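Local coordinates for protein actinorhodin polyketide putative beta-ketoacyl synthase 2 (Streptomyces coelicolor A3, PDB 1TQY) that acts as the chain length factor of actinorhodin biosynthesis, a ketosynthase-like subunit that probably governs how long the polyketide chain grows, at residues A20-G25 with K335-R340; G57-F62 with T80-T85. All blocks are in the same frame, centred on the assembly; numbering follows the deposited sequence.

Contact 1. Residues A20-G25 with K335-R340; sequences APNGLG and KTTTGR. With NA (sodium ion), chain K.
Thr338 and the turn at Pro21 and Asn22 show how a tight hairpin end can rest against a distant loop mainly through van der Waals contacts on one side and hold a metal on the other. The close packing centres on Thr338. Its CG2 lies 3.3 Å from Asn22 OD1 and also touches Ala20 CB. The backbone O of Thr338 meets Pro21 CG at 3.6 Å. With chi1 at 66°, Thr338 OG1 sits between its own backbone N and carbonyl carbon and donates to Gly339 O in the carbonyl plane, on a lone pair; CG2, anti to the carbonyl carbon, is the branch given to the turn. Asn22 OD1 and Thr338 O are buried here with no polar partner in the model, whereas Asn22 ND2 donates to Arg37 O and lies beside Thr337, whose OG1 is bonded to Pro334 O. Tyr29 of helix 26-34 and Leu348 of helix 345-359 both pack on Ala20 and Thr338.

The other side of the turn is wetter. Pro21 O points away from Thr338 and binds the sodium ion at 2.3 Å, in company with waters and Gln58 O. Reciprocal backbone bonds between Ala20 and Gly23 close the type I turn, as in a two-residue beta hairpin. Lys335 O, accepting from both Thr338 N and Gly339 N, shapes the opposing loop. By sequence, that loop probably corresponds to the Lys...Gly-His segment of active ketosynthases in the thiolase fold, with Arg340 where those enzymes carry the histidine.

Contact 2. Residues G57-F62 with T80-T85; sequences GQIDDF and TRLALT. With NA (sodium ion), chain K.
Phe62 lays one face of its ring over Leu82, and these two residues, with Ile59, carry most of the interface between the 57-62 loop and helix 78-93. Leu82 CD2 stands 3.8 Å from the Phe62 ring centroid, 18° off the normal, a CH-pi contact displaced toward the CD2 rim. The same methyl meets Ile59 CD1 tip to tip at 3.9 Å, which places it between an aromatic face and an aliphatic end. Phe62 CG is anti to the backbone N (chi1 177°), on the side of the helix.

At the ring edge, Thr85 OG1 approaches Phe62 CE1 at 3.3 Å, near the ring plane. Its proton is already committed: Thr85 OG1 donates to Arg81 O at 2.7 Å, and Thr85 N reaches that carbonyl from the opposite face of its plane. Arg81 CB touches Phe62 CE2, but the extended side chain leads away, its guanidinium bonding Leu73 O and Thr76 OG1. Leu24 and the His67 ring also meet Phe62.

Earlier in the loop, Gln58 O is a ligand of the sodium ion. Asp60 OD2 accepts from one of the metal's waters. The chemistry thus divides: dispersion and CH-pi attraction hold loop to helix, perhaps with a slight electrostatic pull between the hydroxyl oxygen and the ring hydrogens, while the polar groups find their partners within their own segment, at the metal or in neighbouring loops.

Overall arrangement
Contacts 1 and 2 lie with their centres about 11 Å apart and meet at the sodium ion, which takes one backbone carbonyl from each, on 20-25 and on 57-62. They also touch directly: Pro21 CG comes within 3.1 Å of Gly57 O, and Leu24 packs on Asp61. Along the chain, contact 2 is nested inside the long loop that contact 1 closes, whose nearest ends are 310 residues apart. Contact 2 ties the stretch after strand 55-57 to helix 78-93, a local connection; contact 1 joins the hairpin turn between strands 11-20 and 23-24 to the loop before helix 345-359. The metal joins two early segments, and contact 1 ties one of them to the late loop 335-340.

Contact 1. Residues A20-G25 with K335-R340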
ATOM      1  N   ALA B  20      16.226   1.228  15.536  1.00 23.37           N
ATOM      2  CA  ALA B  20      16.791  -0.089  15.231  1.00 24.25           C
ATOM      3  C   ALA B  20      17.141  -0.960  16.430  1.00 24.17           C
ATOM      4  O   ALA B  20      17.424  -0.457  17.517  1.00 23.13           O
ATOM      5  CB  ALA B  20      18.024   0.088  14.352  1.00 24.58           C
ATOM      6  N   PRO B  21      17.144  -2.290  16.235  1.00 24.38           N
ATOM      7  CA  PRO B  21      17.465  -3.232  17.313  1.00 24.69           C
ATOM      8  C   PRO B  21      18.825  -2.978  17.962  1.00 24.34           C
ATOM      9  O   PRO B  21      19.049  -3.386  19.097  1.00 24.97           O
ATOM     10  CB  PRO B  21      17.396  -4.594  16.619  1.00 23.79           C
ATOM     11  CG  PRO B  21      16.355  -4.372  15.556  1.00 22.17           C
ATOM     12  CD  PRO B  21      16.756  -3.016  15.012  1.00 23.00           C
ATOM     13  N   ASN B  22      19.732  -2.310  17.255  1.00 23.59           N
ATOM     14  CA  ASN B  22      21.044  -2.023  17.832  1.00 25.91           C
ATOM     15  C   ASN B  22      21.243  -0.532  18.104  1.00 26.89           C
ATOM     16  O   ASN B  22      22.368  -0.073  18.288  1.00 27.36           O
ATOM     17  CB  ASN B  22      22.166  -2.568  16.927  1.00 24.51           C
ATOM     18  CG  ASN B  22      22.143  -1.972  15.539  1.00 25.74           C
ATOM     19  OD1 ASN B  22      21.114  -1.456  15.091  1.00 26.50           O
ATOM     20  ND2 ASN B  22      23.267  -2.067  14.833  1.00 25.26           N
ATOM     21  N   GLY B  23      20.146   0.224  18.127  1.00 26.59           N
ATOM     22  CA  GLY B  23      20.267   1.647  18.396  1.00 28.18           C
ATOM     23  C   GLY B  23      19.020   2.499  18.207  1.00 27.88           C
ATOM     24  O   GLY B  23      18.521   2.647  17.086  1.00 27.67           O
ATOM     25  N   LEU B  24      18.517   3.060  19.307  1.00 28.39           N
ATOM     26  CA  LEU B  24      17.336   3.917  19.268  1.00 29.04           C
ATOM     27  C   LEU B  24      17.810   5.320  18.945  1.00 29.22           C
ATOM     28  O   LEU B  24      18.169   6.083  19.840  1.00 29.63           O
ATOM     29  CB  LEU B  24      16.619   3.944  20.620  1.00 29.01           C
ATOM     30  CG  LEU B  24      15.121   3.601  20.649  1.00 30.44           C
ATOM     31  CD1 LEU B  24      14.564   4.003  21.999  1.00 28.49           C
ATOM     32  CD2 LEU B  24      14.378   4.290  19.546  1.00 29.58           C
ATOM     33  N   GLY B  25      17.810   5.658  17.664  1.00 28.42           N
ATOM     34  CA  GLY B  25      18.271   6.971  17.261  1.00 27.37           C
ATOM     35  C   GLY B  25      19.499   6.808  16.393  1.00 26.60           C
ATOM     36  O   GLY B  25      20.263   5.861  16.557  1.00 24.93           O
ATOM     37  N   LYS B 335      22.738  -4.611   7.490  1.00 24.44           N
ATOM     38  CA  LYS B 335      21.565  -5.169   8.148  1.00 23.19           C
ATOM     39  C   LYS B 335      21.885  -6.435   8.941  1.00 23.85           C
ATOM     40  O   LYS B 335      21.030  -6.957   9.662  1.00 23.78           O
ATOM     41  CB  LYS B 335      20.431  -5.433   7.149  1.00 23.22           C
ATOM     42  CG  LYS B 335      20.753  -6.403   6.025  1.00 23.83           C
ATOM     43  CD  LYS B 335      19.491  -6.731   5.212  1.00 24.66           C
ATOM     44  CE  LYS B 335      18.933  -5.494   4.495  1.00 22.12           C
ATOM     45  NZ  LYS B 335      19.865  -5.010   3.409  1.00 23.54           N
ATOM     46  N   THR B 336      23.108  -6.938   8.811  1.00 23.42           N
ATOM     47  CA  THR B 336      23.504  -8.112   9.576  1.00 22.10           C
ATOM     48  C   THR B 336      23.485  -7.736  11.062  1.00 22.39           C
ATOM     49  O   THR B 336      23.411  -8.606  11.932  1.00 19.77           O
ATOM     50  CB  THR B 336      24.927  -8.585   9.198  1.00 22.37           C
ATOM     51  OG1 THR B 336      25.816  -7.459   9.165  1.00 22.53           O
ATOM     52  CG2 THR B 336      24.924  -9.264   7.830  1.00 20.39           C
ATOM     53  N   THR B 337      23.543  -6.438  11.347  1.00 22.72           N
ATOM     54  CA  THR B 337      23.518  -5.975  12.727  1.00 24.54           C
ATOM     55  C   THR B 337      22.108  -5.734  13.255  1.00 25.38           C
ATOM     56  O   THR B 337      21.921  -5.567  14.459  1.00 25.71           O
ATOM     57  CB  THR B 337      24.313  -4.658  12.918  1.00 22.94           C
ATOM     58  OG1 THR B 337      23.742  -3.629  12.096  1.00 25.79           O
ATOM     59  CG2 THR B 337      25.770  -4.853  12.563  1.00 22.28           C
ATOM     60  N   THR B 338      21.116  -5.726  12.365  1.00 25.17           N
ATOM     61  CA  THR B 338      19.732  -5.465  12.774  1.00 24.11           C
ATOM     62  C   THR B 338      18.714  -6.553  12.452  1.00 24.14           C
ATOM     63  O   THR B 338      17.704  -6.684  13.146  1.00 24.01           O
ATOM     64  CB  THR B 338      19.184  -4.186  12.115  1.00 24.71           C
ATOM     65  OG1 THR B 338      19.089  -4.389  10.697  1.00 23.98           O
ATOM     66  CG2 THR B 338      20.096  -3.015  12.383  1.00 23.15           C
ATOM     67  N   GLY B 339      18.975  -7.327  11.408  1.00 23.05           N
ATOM     68  CA  GLY B 339      18.026  -8.338  10.999  1.00 21.88           C
ATOM     69  C   GLY B 339      17.240  -7.671   9.884  1.00 22.04           C
ATOM     70  O   GLY B 339      17.475  -6.492   9.594  1.00 21.61           O
ATOM     71  N   ARG B 340      16.326  -8.398   9.247  1.00 22.85           N
ATOM     72  CA  ARG B 340      15.528  -7.829   8.162  1.00 23.13           C
ATOM     73  C   ARG B 340      14.305  -7.146   8.769  1.00 23.21           C
ATOM     74  O   ARG B 340      13.503  -7.786   9.456  1.00 22.16           O
ATOM     75  CB  ARG B 340      15.092  -8.926   7.180  1.00 22.64           C
ATOM     76  CG  ARG B 340      16.247  -9.581   6.399  1.00 23.39           C
ATOM     77  CD  ARG B 340      15.757 -10.519   5.283  1.00 22.14           C
ATOM     78  NE  ARG B 340      15.140  -9.837   4.141  1.00 24.76           N
ATOM     79  CZ  ARG B 340      15.810  -9.230   3.165  1.00 24.90           C
ATOM     80  NH1 ARG B 340      17.135  -9.204   3.179  1.00 25.65           N
ATOM     81  NH2 ARG B 340      15.153  -8.668   2.160  1.00 24.90           N
TER
HETATM   82 NA    NA K1091      18.260  -4.858  20.615  1.00 39.15          NA
HETATM   83  O   HOH W   1      20.411  -5.095  21.501  1.00 31.74           O
HETATM   84  O   HOH W   2      17.726  -7.593  21.689  1.00 38.31           O
HETATM   85  O   HOH W   3      17.765  -3.279  21.598  1.00 31.94           O

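Contact 2. Residues G57-F62 with T80-T85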
ATOM      1  N   GLY B  57      15.714  -9.429  15.956  1.00 25.93           N
ATOM      2  CA  GLY B  57      16.284  -8.132  16.265  1.00 25.03           C
ATOM      3  C   GLY B  57      15.253  -7.316  17.029  1.00 26.59           C
ATOM      4  O   GLY B  57      14.399  -6.665  16.425  1.00 28.19           O
ATOM      5  N   GLN B  58      15.320  -7.355  18.354  1.00 27.02           N
ATOM      6  CA  GLN B  58      14.381  -6.605  19.177  1.00 27.44           C
ATOM      7  C   GLN B  58      14.925  -5.265  19.617  1.00 27.17           C
ATOM      8  O   GLN B  58      16.131  -5.103  19.800  1.00 25.65           O
ATOM      9  CB  GLN B  58      14.028  -7.375  20.445  1.00 25.90           C
ATOM     10  CG  GLN B  58      13.143  -8.572  20.269  1.00 25.72           C
ATOM     11  CD  GLN B  58      12.921  -9.306  21.589  1.00 26.36           C
ATOM     12  OE1 GLN B  58      12.227 -10.318  21.641  1.00 26.73           O
ATOM     13  NE2 GLN B  58      13.516  -8.793  22.660  1.00 27.35           N
ATOM     14  N   ILE B  59      14.018  -4.306  19.766  1.00 27.60           N
ATOM     15  CA  ILE B  59      14.370  -2.987  20.265  1.00 28.68           C
ATOM     16  C   ILE B  59      13.907  -3.086  21.721  1.00 29.02           C
ATOM     17  O   ILE B  59      12.714  -3.194  21.977  1.00 28.46           O
ATOM     18  CB  ILE B  59      13.590  -1.880  19.538  1.00 28.23           C
ATOM     19  CG1 ILE B  59      14.043  -1.804  18.073  1.00 27.76           C
ATOM     20  CG2 ILE B  59      13.811  -0.544  20.252  1.00 27.57           C
ATOM     21  CD1 ILE B  59      13.318  -0.742  17.260  1.00 26.97           C
ATOM     22  N   ASP B  60      14.843  -3.087  22.668  1.00 30.01           N
ATOM     23  CA  ASP B  60      14.475  -3.235  24.079  1.00 31.06           C
ATOM     24  C   ASP B  60      14.630  -1.997  24.938  1.00 28.89           C
ATOM     25  O   ASP B  60      14.383  -2.050  26.134  1.00 29.44           O
ATOM     26  CB  ASP B  60      15.275  -4.367  24.733  1.00 32.66           C
ATOM     27  CG  ASP B  60      15.075  -5.702  24.049  1.00 35.20           C
ATOM     28  OD1 ASP B  60      13.914  -6.086  23.789  1.00 35.63           O
ATOM     29  OD2 ASP B  60      16.095  -6.368  23.781  1.00 38.18           O
ATOM     30  N   ASP B  61      15.034  -0.883  24.353  1.00 27.36           N
ATOM     31  CA  ASP B  61      15.208   0.329  25.146  1.00 27.32           C
ATOM     32  C   ASP B  61      14.215   1.399  24.738  1.00 26.35           C
ATOM     33  O   ASP B  61      14.472   2.592  24.905  1.00 25.65           O
ATOM     34  CB  ASP B  61      16.627   0.852  24.981  1.00 27.04           C
ATOM     35  CG  ASP B  61      17.022   0.983  23.527  1.00 28.68           C
ATOM     36  OD1 ASP B  61      18.128   1.496  23.256  1.00 28.11           O
ATOM     37  OD2 ASP B  61      16.219   0.568  22.661  1.00 27.96           O
ATOM     38  N   PHE B  62      13.081   0.965  24.197  1.00 26.58           N
ATOM     39  CA  PHE B  62      12.036   1.884  23.765  1.00 26.73           C
ATOM     40  C   PHE B  62      10.803   1.712  24.632  1.00 26.73           C
ATOM     41  O   PHE B  62      10.137   0.680  24.585  1.00 26.83           O
ATOM     42  CB  PHE B  62      11.652   1.618  22.307  1.00 26.31           C
ATOM     43  CG  PHE B  62      10.519   2.486  21.806  1.00 25.74           C
ATOM     44  CD1 PHE B  62      10.713   3.850  21.599  1.00 25.58           C
ATOM     45  CD2 PHE B  62       9.265   1.935  21.530  1.00 23.85           C
ATOM     46  CE1 PHE B  62       9.677   4.658  21.120  1.00 26.36           C
ATOM     47  CE2 PHE B  62       8.219   2.731  21.051  1.00 25.04           C
ATOM     48  CZ  PHE B  62       8.425   4.096  20.844  1.00 25.66           C
ATOM     49  N   THR B  80       3.575   1.232  14.943  1.00 23.32           N
ATOM     50  CA  THR B  80       3.197   2.627  14.735  1.00 22.35           C
ATOM     51  C   THR B  80       3.880   3.602  15.701  1.00 23.47           C
ATOM     52  O   THR B  80       4.245   4.727  15.330  1.00 23.41           O
ATOM     53  CB  THR B  80       1.675   2.783  14.812  1.00 22.86           C
ATOM     54  OG1 THR B  80       1.073   1.958  13.806  1.00 22.03           O
ATOM     55  CG2 THR B  80       1.272   4.239  14.580  1.00 23.24           C
ATOM     56  N   ARG B  81       4.073   3.164  16.939  1.00 23.41           N
ATOM     57  CA  ARG B  81       4.720   4.011  17.936  1.00 24.05           C
ATOM     58  C   ARG B  81       6.163   4.275  17.542  1.00 24.70           C
ATOM     59  O   ARG B  81       6.690   5.378  17.727  1.00 23.76           O
ATOM     60  CB  ARG B  81       4.660   3.348  19.309  1.00 24.66           C
ATOM     61  CG  ARG B  81       3.243   3.127  19.775  1.00 23.95           C
ATOM     62  CD  ARG B  81       3.254   2.320  21.035  1.00 23.13           C
ATOM     63  NE  ARG B  81       1.927   2.097  21.600  1.00 23.44           N
ATOM     64  CZ  ARG B  81       1.727   1.414  22.721  1.00 23.96           C
ATOM     65  NH1 ARG B  81       2.770   0.902  23.372  1.00 25.06           N
ATOM     66  NH2 ARG B  81       0.502   1.245  23.190  1.00 22.17           N
ATOM     67  N   LEU B  82       6.802   3.250  16.992  1.00 24.27           N
ATOM     68  CA  LEU B  82       8.177   3.376  16.541  1.00 24.29           C
ATOM     69  C   LEU B  82       8.239   4.330  15.343  1.00 23.16           C
ATOM     70  O   LEU B  82       9.123   5.181  15.270  1.00 25.37           O
ATOM     71  CB  LEU B  82       8.725   1.994  16.167  1.00 24.14           C
ATOM     72  CG  LEU B  82       8.954   1.094  17.382  1.00 24.28           C
ATOM     73  CD1 LEU B  82       8.987  -0.368  16.971  1.00 25.66           C
ATOM     74  CD2 LEU B  82      10.232   1.499  18.064  1.00 22.53           C
ATOM     75  N   ALA B  83       7.284   4.196  14.427  1.00 22.44           N
ATOM     76  CA  ALA B  83       7.217   5.042  13.241  1.00 21.34           C
ATOM     77  C   ALA B  83       6.978   6.507  13.604  1.00 22.33           C
ATOM     78  O   ALA B  83       7.553   7.399  12.990  1.00 22.91           O
ATOM     79  CB  ALA B  83       6.103   4.550  12.313  1.00 19.88           C
ATOM     80  N   LEU B  84       6.116   6.752  14.586  1.00 21.47           N
ATOM     81  CA  LEU B  84       5.829   8.120  15.008  1.00 23.46           C
ATOM     82  C   LEU B  84       7.071   8.710  15.678  1.00 23.99           C
ATOM     83  O   LEU B  84       7.378   9.881  15.495  1.00 26.24           O
ATOM     84  CB  LEU B  84       4.646   8.151  15.992  1.00 22.76           C
ATOM     85  CG  LEU B  84       3.230   7.867  15.453  1.00 23.53           C
ATOM     86  CD1 LEU B  84       2.268   7.628  16.610  1.00 25.16           C
ATOM     87  CD2 LEU B  84       2.761   9.048  14.608  1.00 20.40           C
ATOM     88  N   THR B  85       7.790   7.892  16.439  1.00 23.76           N
ATOM     89  CA  THR B  85       8.982   8.366  17.122  1.00 23.80           C
ATOM     90  C   THR B  85      10.033   8.702  16.089  1.00 24.46           C
ATOM     91  O   THR B  85      10.694   9.745  16.155  1.00 25.70           O
ATOM     92  CB  THR B  85       9.535   7.296  18.058  1.00 24.03           C
ATOM     93  OG1 THR B  85       8.522   6.923  18.995  1.00 23.94           O
ATOM     94  CG2 THR B  85      10.756   7.808  18.795  1.00 21.24           C
TER
HETATM   95 NA    NA K1091      18.260  -4.858  20.615  1.00 39.15          NA
HETATM   96  O   HOH W   2      17.726  -7.593  21.689  1.00 38.31           O
HETATM   97  O   HOH W   3      17.765  -3.279  21.598  1.00 31.94           O
HETATM   98  O   HOH W   1      20.411  -5.095  21.501  1.00 31.74           O